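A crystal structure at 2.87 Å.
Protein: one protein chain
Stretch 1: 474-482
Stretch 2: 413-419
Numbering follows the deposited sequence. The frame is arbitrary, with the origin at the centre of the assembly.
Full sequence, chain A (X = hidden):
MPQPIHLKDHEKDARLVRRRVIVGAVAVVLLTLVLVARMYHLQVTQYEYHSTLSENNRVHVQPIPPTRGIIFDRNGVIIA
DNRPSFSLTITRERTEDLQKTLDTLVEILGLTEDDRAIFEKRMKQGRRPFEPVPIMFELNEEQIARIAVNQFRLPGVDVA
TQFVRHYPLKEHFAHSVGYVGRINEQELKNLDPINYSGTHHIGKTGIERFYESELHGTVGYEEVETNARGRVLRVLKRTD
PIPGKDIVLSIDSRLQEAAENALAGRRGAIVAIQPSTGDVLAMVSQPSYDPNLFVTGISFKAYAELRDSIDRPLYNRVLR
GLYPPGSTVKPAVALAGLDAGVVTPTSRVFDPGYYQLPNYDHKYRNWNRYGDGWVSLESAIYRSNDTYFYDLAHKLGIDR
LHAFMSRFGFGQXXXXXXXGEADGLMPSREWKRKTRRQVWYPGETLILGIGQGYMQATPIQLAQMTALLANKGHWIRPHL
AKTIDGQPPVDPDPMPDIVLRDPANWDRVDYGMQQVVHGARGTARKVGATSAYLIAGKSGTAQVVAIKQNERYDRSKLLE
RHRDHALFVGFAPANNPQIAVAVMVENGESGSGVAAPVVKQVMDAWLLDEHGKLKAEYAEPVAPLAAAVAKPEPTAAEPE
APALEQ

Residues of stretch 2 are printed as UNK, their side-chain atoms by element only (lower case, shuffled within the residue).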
# COMPACT_ATOMS: atom_id res chain seq x y z
N HIS A 474 -11.96 7.88 9.00
CA HIS A 474 -12.38 6.66 9.68
C HIS A 474 -11.32 5.58 9.46
O HIS A 474 -11.04 5.21 8.31
CB HIS A 474 -13.74 6.18 9.20
CG HIS A 474 -14.29 5.04 10.00
ND1 HIS A 474 -13.74 4.64 11.20
CD2 HIS A 474 -15.34 4.21 9.78
CE1 HIS A 474 -14.42 3.62 11.68
NE2 HIS A 474 -15.40 3.34 10.84
N TRP A 475 -10.74 5.09 10.55
CA TRP A 475 -9.59 4.20 10.48
C TRP A 475 -10.09 2.76 10.41
O TRP A 475 -10.66 2.25 11.38
CB TRP A 475 -8.68 4.40 11.68
CG TRP A 475 -7.33 4.94 11.33
CD1 TRP A 475 -6.86 6.19 11.56
CD2 TRP A 475 -6.27 4.23 10.68
NE1 TRP A 475 -5.57 6.31 11.10
CE2 TRP A 475 -5.18 5.12 10.55
CE3 TRP A 475 -6.13 2.92 10.19
CZ2 TRP A 475 -3.98 4.75 9.96
CZ3 TRP A 475 -4.93 2.56 9.60
CH2 TRP A 475 -3.87 3.47 9.49
N ILE A 476 -9.87 2.11 9.27
CA ILE A 476 -10.09 0.68 9.11
C ILE A 476 -8.86 0.10 8.43
O ILE A 476 -8.49 0.54 7.33
CB ILE A 476 -11.35 0.38 8.28
CG1 ILE A 476 -12.57 1.09 8.87
CG2 ILE A 476 -11.59 -1.12 8.20
CD1 ILE A 476 -13.71 1.25 7.88
N ARG A 477 -8.23 -0.87 9.08
CA ARG A 477 -6.97 -1.40 8.59
C ARG A 477 -7.19 -2.20 7.31
O ARG A 477 -8.20 -2.90 7.19
CB ARG A 477 -6.31 -2.27 9.66
CG ARG A 477 -5.99 -1.52 10.94
CD ARG A 477 -5.00 -2.29 11.80
NE ARG A 477 -4.35 -1.41 12.77
CZ ARG A 477 -3.36 -1.79 13.57
NH1 ARG A 477 -2.90 -3.03 13.53
NH2 ARG A 477 -2.83 -0.92 14.42
N PRO A 478 -6.28 -2.12 6.35
CA PRO A 478 -6.38 -2.98 5.17
C PRO A 478 -6.25 -4.44 5.57
O PRO A 478 -5.59 -4.78 6.55
CB PRO A 478 -5.20 -2.54 4.29
CG PRO A 478 -4.79 -1.20 4.83
CD PRO A 478 -5.11 -1.22 6.29
N HIS A 479 -6.91 -5.30 4.80
CA HIS A 479 -6.87 -6.73 5.09
C HIS A 479 -7.13 -7.51 3.81
O HIS A 479 -8.00 -7.13 3.01
CB HIS A 479 -7.90 -7.11 6.16
CG HIS A 479 -9.28 -6.60 5.89
ND1 HIS A 479 -10.32 -7.43 5.53
CD2 HIS A 479 -9.80 -5.35 5.93
CE1 HIS A 479 -11.42 -6.71 5.36
NE2 HIS A 479 -11.13 -5.45 5.59
N LEU A 480 -6.37 -8.58 3.62
CA LEU A 480 -6.57 -9.46 2.47
C LEU A 480 -7.72 -10.43 2.72
O LEU A 480 -8.65 -10.52 1.91
CB LEU A 480 -5.28 -10.22 2.16
CG LEU A 480 -4.08 -9.36 1.77
CD1 LEU A 480 -2.78 -9.98 2.28
CD2 LEU A 480 -4.03 -9.17 0.27
N ALA A 481 -7.67 -11.15 3.84
CA ALA A 481 -8.71 -12.11 4.19
C ALA A 481 -10.05 -11.42 4.38
O ALA A 481 -10.27 -10.74 5.39
CB ALA A 481 -8.32 -12.88 5.45
N LYS A 482 -10.96 -11.58 3.42
CA LYS A 482 -12.30 -11.02 3.57
C LYS A 482 -13.09 -11.76 4.63
O LYS A 482 -13.70 -11.15 5.51
CB LYS A 482 -13.03 -11.04 2.23
CG LYS A 482 -14.19 -10.05 2.15
CD LYS A 482 -14.67 -9.87 0.72
CE LYS A 482 -16.02 -9.16 0.68
NZ LYS A 482 -15.97 -7.82 1.33
N UNK A 413 3.34 -0.76 10.97
CA UNK A 413 2.56 -1.40 9.91
C UNK A 413 1.08 -1.08 10.05
O UNK A 413 0.59 -0.77 11.14
c UNK A 413 2.24 -3.51 11.28
n UNK A 413 3.92 -6.89 11.89
c UNK A 413 3.12 -5.86 11.18
c UNK A 413 2.75 -2.92 9.97
c UNK A 413 3.19 -4.53 11.89
N UNK A 414 0.37 -1.14 8.93
CA UNK A 414 -1.01 -0.70 8.85
C UNK A 414 -1.97 -1.87 8.70
O UNK A 414 -3.04 -1.89 9.32
c UNK A 414 -0.52 -0.15 6.45
c UNK A 414 -1.21 0.33 7.71
c UNK A 414 -0.69 1.69 8.13
N UNK A 415 -1.61 -2.85 7.88
CA UNK A 415 -2.55 -3.89 7.48
C UNK A 415 -2.86 -4.83 8.64
O UNK A 415 -2.13 -4.90 9.63
c UNK A 415 -2.01 -4.68 6.29
N UNK A 416 -3.95 -5.58 8.48
CA UNK A 416 -4.37 -6.55 9.49
C UNK A 416 -3.68 -7.89 9.34
O UNK A 416 -3.25 -8.48 10.34
c UNK A 416 -7.98 -7.91 10.18
c UNK A 416 -6.13 -7.51 11.82
c UNK A 416 -6.48 -7.80 10.36
c UNK A 416 -5.89 -6.74 9.43
N UNK A 417 -3.54 -8.40 8.11
CA UNK A 417 -3.08 -9.76 7.88
C UNK A 417 -2.07 -9.82 6.72
O UNK A 417 -2.27 -10.49 5.72
o UNK A 417 -4.86 -9.17 5.85
c UNK A 417 -4.27 -10.68 7.60
o UNK A 417 -6.43 -10.50 6.61
c UNK A 417 -5.26 -10.08 6.61
N UNK A 418 -0.96 -9.10 6.87
CA UNK A 418 0.11 -9.11 5.89
C UNK A 418 1.40 -9.53 6.57
O UNK A 418 1.89 -8.84 7.47
c UNK A 418 -2.11 -5.83 2.36
c UNK A 418 0.26 -7.75 5.22
c UNK A 418 -0.84 -7.45 4.22
s UNK A 418 -0.58 -5.92 3.29
N UNK A 419 1.96 -10.67 6.14
CA UNK A 419 3.13 -11.23 6.81
C UNK A 419 4.39 -10.47 6.44
O UNK A 419 4.69 -10.27 5.25
c UNK A 419 4.54 -13.31 7.08
c UNK A 419 6.82 -14.37 8.26
c UNK A 419 5.64 -13.63 6.31
c UNK A 419 3.31 -12.71 6.46
c UNK A 419 4.60 -13.51 8.45
c UNK A 419 5.73 -14.04 9.04
c UNK A 419 6.78 -14.17 6.89

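Position 413 carries four carbons in a row ending in a nitrogen, and this side chain makes no contact with the first stretch; its end leads away. The unbranched chain identifies Lys413. The residue is exposed, as suits a long charged chain that makes no contact here.

Position 414 has three side-chain carbons, one bearing the other two. One of these methyls lies 3.9 Å from CH2 of Trp475, at the edge of the indole and near its plane, while the CB is 4.4 Å from CD of Pro478. A fork at CB without any polar atom means Val414, a compact apolar residue suited to a buried place beside an indole and a proline ring.

At position 415 a single carbon is present, and it sits 4.3 Å from CB of Pro478. This is Ala415. Its small side chain accompanies a close backbone approach: its CA is 3.3 Å from O of Pro478, a CA-H...O contact.

Position 416 has four carbons, forked at the second. Its CB packs 3.9 Å from CB of His479 and 4.5 Å from CB of Arg477. The fork one carbon beyond CB gives Leu416, whose aliphatic side chain suits packing against the aliphatic bases of two polar residues. Its backbone N donates a hydrogen bond to O of Pro478 at 2.7 Å.

Position 417 shows two carbons, the second carrying two oxygens, and its CA-to-CB bond points toward the first stretch. One oxygen is 2.8 Å from N of Leu480 and the other 3.1 Å from N of Ala481. A carboxylate on so short a stem is Asp417; OD1 accepts the first hydrogen bond and OD2 the second, so one group serves two successive amides.

Position 418 is an unbranched chain of two carbons, a sulfur and a carbon; its second carbon lies 3.7 Å from CD1 of Leu480. This is Met418. Its CA-to-CB bond points sideways but its end comes nearer, so a long apolar chain suits a buried place beside a leucine.

Position 419 has one carbon followed by a six-carbon ring, and its side chain is out of reach of the first stretch. This is Phe419, partly exposed; nothing on the first stretch accounts for its ring.

The contact therefore works through three hydrogen bonds, all using backbone amides as donors. Pro478 O receives one from the second stretch, and the Asp417 carboxylate receives two from the first. Apolar packing flanks this polar centre, with Val414 against Trp475 and Pro478, Ala415 against Pro478, and Met418 against Leu480. Together the stretches bury 527 Å².

Stretch 2 (413-419) KVALDMF
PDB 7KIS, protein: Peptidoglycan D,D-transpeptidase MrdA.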